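Local coordinates for protein enoyl-CoA hydratase/isomerase (Pseudomonas aeruginosa, PDB 3LAO) that probably hydrates an enoyl-CoA thioester, perhaps a cholesterol side-chain intermediate, as a homotrimeric lyase of the enoyl-CoA hydratase/isomerase (crotonase) family, at residues B[197-200]-B[201-205]; B[102-105]-B[106-110]; B[6-10]-B[11-15]. All coordinates share one frame; numbering follows the deposited sequence.

Contacts 1 and 2 lie in adjoining layers of the crotonase core, helix on sheet: helix 196-209, which carries contact 1, lies against the sheet that contact 2 enters as strand 108-112. Their centres are about 16 Å apart, yet they touch, with Ala200 O 3.6 Å from Val109 CG1 and Ala204 CB 4.2 Å from Val109 CG2. Tyr203 of contact 1 packs on Arg168 of a neighbouring subunit. Contact 3 leads into strand 14-19, an outermost strand of that same sheet within the chain; its centre is about 23 Å from that of contact 2 and about 24 Å from that of contact 1, and it touches neither. Substrate probably binds in tunnels between subunits.

Contact 1: B[197-200]-B[201-205]; sequences LARA and LEYAE
A chi1 of -168° turns CG of Arg199 away from the backbone nitrogen, and the bend at chi2 carries the guanidinium out beside Glu202 and Tyr203. Glu202, with CG anti to its own carbonyl carbon, runs out extended to meet it, the two side chains crossing at about a right angle. NH1 of Arg199 lies 3.1 Å from OE1 of Glu202, an i to i+3 salt bridge; the oxygen sits well out of the guanidinium plane, so charge attraction holds the pair and no N-H aims at the carboxylate. On the Tyr203 side, CE2 comes to the guanidinium edge, 3.5 Å from Arg199 NE, with the ring plane turned 78° from the guanidinium. The Tyr203 hydroxyl is hydrogen-bonded to Glu189, which also makes a long, weak ion pair with Arg199. Beneath these groups runs regular alpha-helical bonding, such as Leu201 N to Leu197 O at 2.9 Å. One turn apart, Leu197 CG and Leu201 CD1 make apolar contact at 4.2 Å. Helix 196-209 lies across the main sheet: Leu197 and Leu201 rest on Val61 of strand 59-64, Ala200 on Ala111 of strand 108-112, and Tyr203 on Ile129 and Val131 of strand 129-133.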
# COMPACT_ATOMS: atom_id res chain seq x y z
N LEU B 197 15.24 12.24 19.44
CA LEU B 197 15.55 11.04 20.19
C LEU B 197 14.62 10.95 21.39
O LEU B 197 14.14 9.87 21.71
CB LEU B 197 17.00 10.98 20.63
CG LEU B 197 17.37 9.74 21.45
CD1 LEU B 197 17.07 8.38 20.77
CD2 LEU B 197 18.82 9.86 21.84
N ALA B 198 14.33 12.09 22.04
CA ALA B 198 13.42 12.06 23.18
C ALA B 198 12.07 11.50 22.76
O ALA B 198 11.40 10.76 23.50
CB ALA B 198 13.24 13.41 23.76
N ARG B 199 11.67 11.87 21.55
CA ARG B 199 10.38 11.47 21.01
C ARG B 199 10.38 10.00 20.61
O ARG B 199 9.48 9.25 20.97
CB ARG B 199 10.04 12.33 19.82
CG ARG B 199 8.62 12.17 19.41
CD ARG B 199 7.69 12.40 20.61
NE ARG B 199 6.37 11.88 20.30
CZ ARG B 199 5.28 12.17 20.99
NH1 ARG B 199 5.35 13.00 22.04
NH2 ARG B 199 4.11 11.64 20.63
N ALA B 200 11.41 9.58 19.88
CA ALA B 200 11.60 8.17 19.58
C ALA B 200 11.54 7.30 20.84
O ALA B 200 10.89 6.25 20.86
CB ALA B 200 12.92 7.94 18.79
N LEU B 201 12.21 7.75 21.90
CA LEU B 201 12.16 7.08 23.21
C LEU B 201 10.73 6.94 23.77
O LEU B 201 10.34 5.86 24.18
CB LEU B 201 13.09 7.77 24.22
CG LEU B 201 14.55 7.39 24.03
CD1 LEU B 201 15.55 8.15 24.92
CD2 LEU B 201 14.66 5.90 24.24
N GLU B 202 9.95 8.01 23.78
CA GLU B 202 8.59 7.90 24.25
C GLU B 202 7.79 6.79 23.49
O GLU B 202 7.05 6.02 24.10
CB GLU B 202 7.87 9.23 24.10
CG GLU B 202 8.70 10.42 24.47
CD GLU B 202 7.88 11.71 24.56
OE1 GLU B 202 6.64 11.63 24.49
OE2 GLU B 202 8.48 12.80 24.72
N TYR B 203 7.94 6.73 22.16
CA TYR B 203 7.28 5.71 21.35
C TYR B 203 7.73 4.32 21.73
O TYR B 203 6.94 3.39 21.72
CB TYR B 203 7.55 5.88 19.84
CG TYR B 203 6.66 6.89 19.16
CD1 TYR B 203 5.32 6.58 18.85
CD2 TYR B 203 7.13 8.17 18.82
CE1 TYR B 203 4.48 7.51 18.22
CE2 TYR B 203 6.29 9.12 18.16
CZ TYR B 203 4.97 8.77 17.88
OH TYR B 203 4.15 9.68 17.26
N ALA B 204 9.02 4.19 22.02
CA ALA B 204 9.63 2.90 22.33
C ALA B 204 9.21 2.46 23.71
O ALA B 204 8.95 1.29 23.93
CB ALA B 204 11.14 2.98 22.26
N GLU B 205 9.17 3.40 24.66
CA GLU B 205 8.58 3.10 25.97
C GLU B 205 7.12 2.63 25.84
O GLU B 205 6.69 1.68 26.51
CB GLU B 205 8.72 4.27 26.94
CG GLU B 205 9.98 4.14 27.84
CD GLU B 205 10.77 5.45 27.98
OE1 GLU B 205 10.23 6.54 27.63
OE2 GLU B 205 11.93 5.40 28.44

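Contact 2: B[102-105]-B[106-110]; sequences PRRS and KPLVV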
# COMPACT_ATOMS: atom_id res chain seq x y z
N PRO B 102 18.70 -13.76 8.86
CA PRO B 102 17.34 -13.70 9.40
C PRO B 102 16.84 -12.28 9.62
O PRO B 102 17.60 -11.36 9.88
CB PRO B 102 17.49 -14.37 10.76
CG PRO B 102 18.95 -14.07 11.16
CD PRO B 102 19.73 -13.78 9.92
N ARG B 103 15.53 -12.15 9.58
CA ARG B 103 14.87 -10.88 9.77
C ARG B 103 14.71 -10.68 11.27
O ARG B 103 14.61 -11.66 12.05
CB ARG B 103 13.52 -10.96 9.05
CG ARG B 103 12.46 -9.97 9.50
CD ARG B 103 11.07 -10.64 9.51
NE ARG B 103 10.60 -11.08 8.20
CZ ARG B 103 9.65 -12.00 7.99
NH1 ARG B 103 9.07 -12.62 9.03
NH2 ARG B 103 9.28 -12.31 6.75
N ARG B 104 14.72 -9.42 11.71
CA ARG B 104 14.39 -9.14 13.10
C ARG B 104 13.00 -9.68 13.41
O ARG B 104 12.21 -10.00 12.53
CB ARG B 104 14.45 -7.64 13.41
CG ARG B 104 13.38 -6.80 12.71
CD ARG B 104 13.59 -5.28 12.98
NE ARG B 104 12.71 -4.52 12.09
CZ ARG B 104 11.49 -4.10 12.43
NH1 ARG B 104 11.02 -4.35 13.65
NH2 ARG B 104 10.73 -3.42 11.56
N SER B 105 12.70 -9.77 14.69
CA SER B 105 11.39 -10.24 15.07
C SER B 105 10.86 -9.44 16.25
O SER B 105 9.85 -9.79 16.81
CB SER B 105 11.50 -11.72 15.42
OG SER B 105 12.39 -11.89 16.49
N LYS B 106 11.59 -8.40 16.65
CA LYS B 106 11.18 -7.47 17.69
C LYS B 106 11.19 -6.05 17.13
O LYS B 106 11.70 -5.82 16.04
CB LYS B 106 12.11 -7.57 18.88
CG LYS B 106 12.07 -8.90 19.55
CD LYS B 106 12.68 -8.80 20.96
CE LYS B 106 14.13 -9.21 21.00
NZ LYS B 106 14.65 -8.87 22.36
N PRO B 107 10.58 -5.10 17.84
CA PRO B 107 10.31 -3.78 17.26
C PRO B 107 11.51 -2.89 17.15
O PRO B 107 12.38 -2.96 17.97
CB PRO B 107 9.31 -3.15 18.26
CG PRO B 107 8.66 -4.32 18.89
CD PRO B 107 9.74 -5.36 19.02
N LEU B 108 11.54 -2.03 16.15
CA LEU B 108 12.62 -1.07 16.05
C LEU B 108 12.06 0.32 15.80
O LEU B 108 11.17 0.50 14.98
CB LEU B 108 13.56 -1.47 14.92
CG LEU B 108 14.64 -0.47 14.51
CD1 LEU B 108 15.65 -0.41 15.58
CD2 LEU B 108 15.25 -1.05 13.29
N VAL B 109 12.55 1.28 16.55
CA VAL B 109 12.13 2.65 16.41
C VAL B 109 13.39 3.39 15.99
O VAL B 109 14.48 3.08 16.48
CB VAL B 109 11.66 3.23 17.75
CG1 VAL B 109 11.60 4.77 17.69
CG2 VAL B 109 10.33 2.63 18.14
N VAL B 110 13.26 4.35 15.08
CA VAL B 110 14.43 5.05 14.64
C VAL B 110 14.26 6.57 14.71
O VAL B 110 13.20 7.11 14.33
CB VAL B 110 14.86 4.61 13.22
CG1 VAL B 110 13.79 5.06 12.14
CG2 VAL B 110 16.21 5.21 12.93
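Lys106 O takes a hydrogen bond from Arg104 NH1 at 2.9 Å, and that same nitrogen also forms a salt bridge with Asp128, so one nitrogen of the guanidinium has two partners. The bond spans two residues of the loop just ahead of strand 108-112, an inner strand of the main sheet in the crotonase fold. Across the guanidinium, NH2 of Arg104 bonds to the backbone oxygen of Asn126. Asp128 takes a further bond from the backbone N of Leu108, which ties the start of the strand to the carboxylate that holds the arginine. With Asp128 so close, the charge of this buried arginine is probably well compensated.

The Arg104 side chain starts with CG between the backbone N and the carbonyl carbon (chi1 67°) and then runs extended to NE, bringing the guanidinium alongside the chain that follows it. The carbonyl oxygen of Lys106 lies almost in the guanidinium plane, although NH1 stands tilted 29° from the carbonyl plane and the N-H...O angle is 148°. Leu108 crosses the arginine at about a right angle.

The neighbouring polar ends leave in other directions. Ser105 OG bonds to Glu52, while Lys106, bent at chi3, gives NZ to the backbone oxygens of Tyr51 and Ser57 and makes a cation-pi contact with the Tyr51 ring. Over one face of the guanidinium, offset toward the rim, Leu108 CB comes 4.0 Å from Arg104 NH1 and 4.2 Å from Arg104 CZ.

Contact 3: B[6-10]-B[11-15]; sequences EANSG and PGRVT
Asn8 and Arg13 approach from opposite directions and stack, amide on guanidinium, with the two planes only 16° apart. This is the close-packed part of the contact: Asn8 CG stands 3.7 Å from Arg13 CZ, lying over one face and offset toward the rim, while Asn8 CB is 3.6 Å from Arg13 NH2. Asn8 OD1 sits above the same face, 3.5 Å from Arg13 NH1, but the angle is too poor for a hydrogen bond.

The amide is fixed by bonds at both its ends. Asn8 ND2 gives a nearly straight hydrogen bond to Pro11 O, 3.0 Å long with an N-H...O angle of 176°; the acceptor lies in the amide plane, whereas the donor stands above the carbonyl plane of Pro11. ND2 also bonds to the backbone oxygen of Asp28. With CG anti to the backbone N (chi1 169°), OD1 of Asn8 accepts from Gly10 N at 3.2 Å, from above the amide plane, which makes an Asx turn. Beyond the turn the chain continues through Pro11 and Gly12 to strand 14-19, at one margin of the main sheet within this chain, where the backbone of Arg13 pairs with Asp28 of the loop after the neighbouring strand 22-27.

On the backbone side of the stacked guanidinium, NE of Arg13 makes a salt bridge with Asp28. Toward the N-terminus the contact loosens: Glu6, exposed and poorly ordered, is linked to Arg13 by a water, which donates to Glu6 O at 2.6 Å and accepts weakly from Arg13 NH2. Pro11, at the bend, is exposed too.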
# COMPACT_ATOMS: atom_id res chain seq x y z
N GLU B 6 35.18 13.25 21.47
CA GLU B 6 33.78 12.97 21.19
C GLU B 6 33.55 12.35 19.82
O GLU B 6 33.13 11.20 19.73
CB GLU B 6 32.92 14.24 21.32
CG GLU B 6 31.51 14.07 20.76
CD GLU B 6 30.44 14.72 21.63
OE1 GLU B 6 30.80 15.60 22.44
OE2 GLU B 6 29.25 14.36 21.52
N ALA B 7 33.82 13.11 18.76
CA ALA B 7 33.52 12.64 17.40
C ALA B 7 34.61 11.74 16.80
O ALA B 7 35.78 12.09 16.80
CB ALA B 7 33.24 13.82 16.49
N ASN B 8 34.19 10.59 16.28
CA ASN B 8 35.06 9.55 15.76
C ASN B 8 35.18 9.71 14.26
O ASN B 8 34.18 9.72 13.54
CB ASN B 8 34.45 8.17 16.13
CG ASN B 8 35.11 6.97 15.42
OD1 ASN B 8 36.31 6.77 15.48
ND2 ASN B 8 34.30 6.14 14.79
N SER B 9 36.41 9.81 13.78
CA SER B 9 36.68 9.98 12.35
C SER B 9 37.42 8.79 11.83
O SER B 9 37.78 8.73 10.67
CB SER B 9 37.53 11.23 12.09
OG SER B 9 36.81 12.43 12.37
N GLY B 10 37.64 7.82 12.71
CA GLY B 10 38.23 6.56 12.30
C GLY B 10 37.20 5.52 11.87
O GLY B 10 36.10 5.82 11.37
N PRO B 11 37.56 4.24 12.04
CA PRO B 11 36.70 3.14 11.61
C PRO B 11 35.35 3.24 12.33
O PRO B 11 35.28 3.63 13.51
CB PRO B 11 37.46 1.90 12.07
CG PRO B 11 38.88 2.38 12.30
CD PRO B 11 38.76 3.78 12.75
N GLY B 12 34.29 2.92 11.59
CA GLY B 12 32.94 3.03 12.10
C GLY B 12 32.68 2.04 13.22
O GLY B 12 33.31 0.98 13.30
N ARG B 13 31.74 2.40 14.10
CA ARG B 13 31.33 1.51 15.17
C ARG B 13 29.99 2.00 15.74
O ARG B 13 29.48 3.07 15.40
CB ARG B 13 32.39 1.51 16.27
CG ARG B 13 32.32 2.75 17.13
CD ARG B 13 33.63 3.07 17.81
NE ARG B 13 33.60 4.39 18.45
CZ ARG B 13 34.67 5.17 18.66
NH1 ARG B 13 35.89 4.78 18.28
NH2 ARG B 13 34.50 6.35 19.25
N VAL B 14 29.46 1.28 16.70
CA VAL B 14 28.13 1.57 17.15
C VAL B 14 28.09 1.56 18.69
O VAL B 14 28.66 0.69 19.33
CB VAL B 14 27.23 0.51 16.43
CG1 VAL B 14 26.24 -0.12 17.33
CG2 VAL B 14 26.64 1.12 15.11
N THR B 15 27.44 2.54 19.32
CA THR B 15 27.26 2.43 20.77
C THR B 15 26.08 1.54 21.11
O THR B 15 25.12 1.42 20.33
CB THR B 15 27.06 3.79 21.45
OG1 THR B 15 25.81 4.37 21.04
CG2 THR B 15 28.25 4.76 21.18
O HOH W 1 33.19 8.58 19.39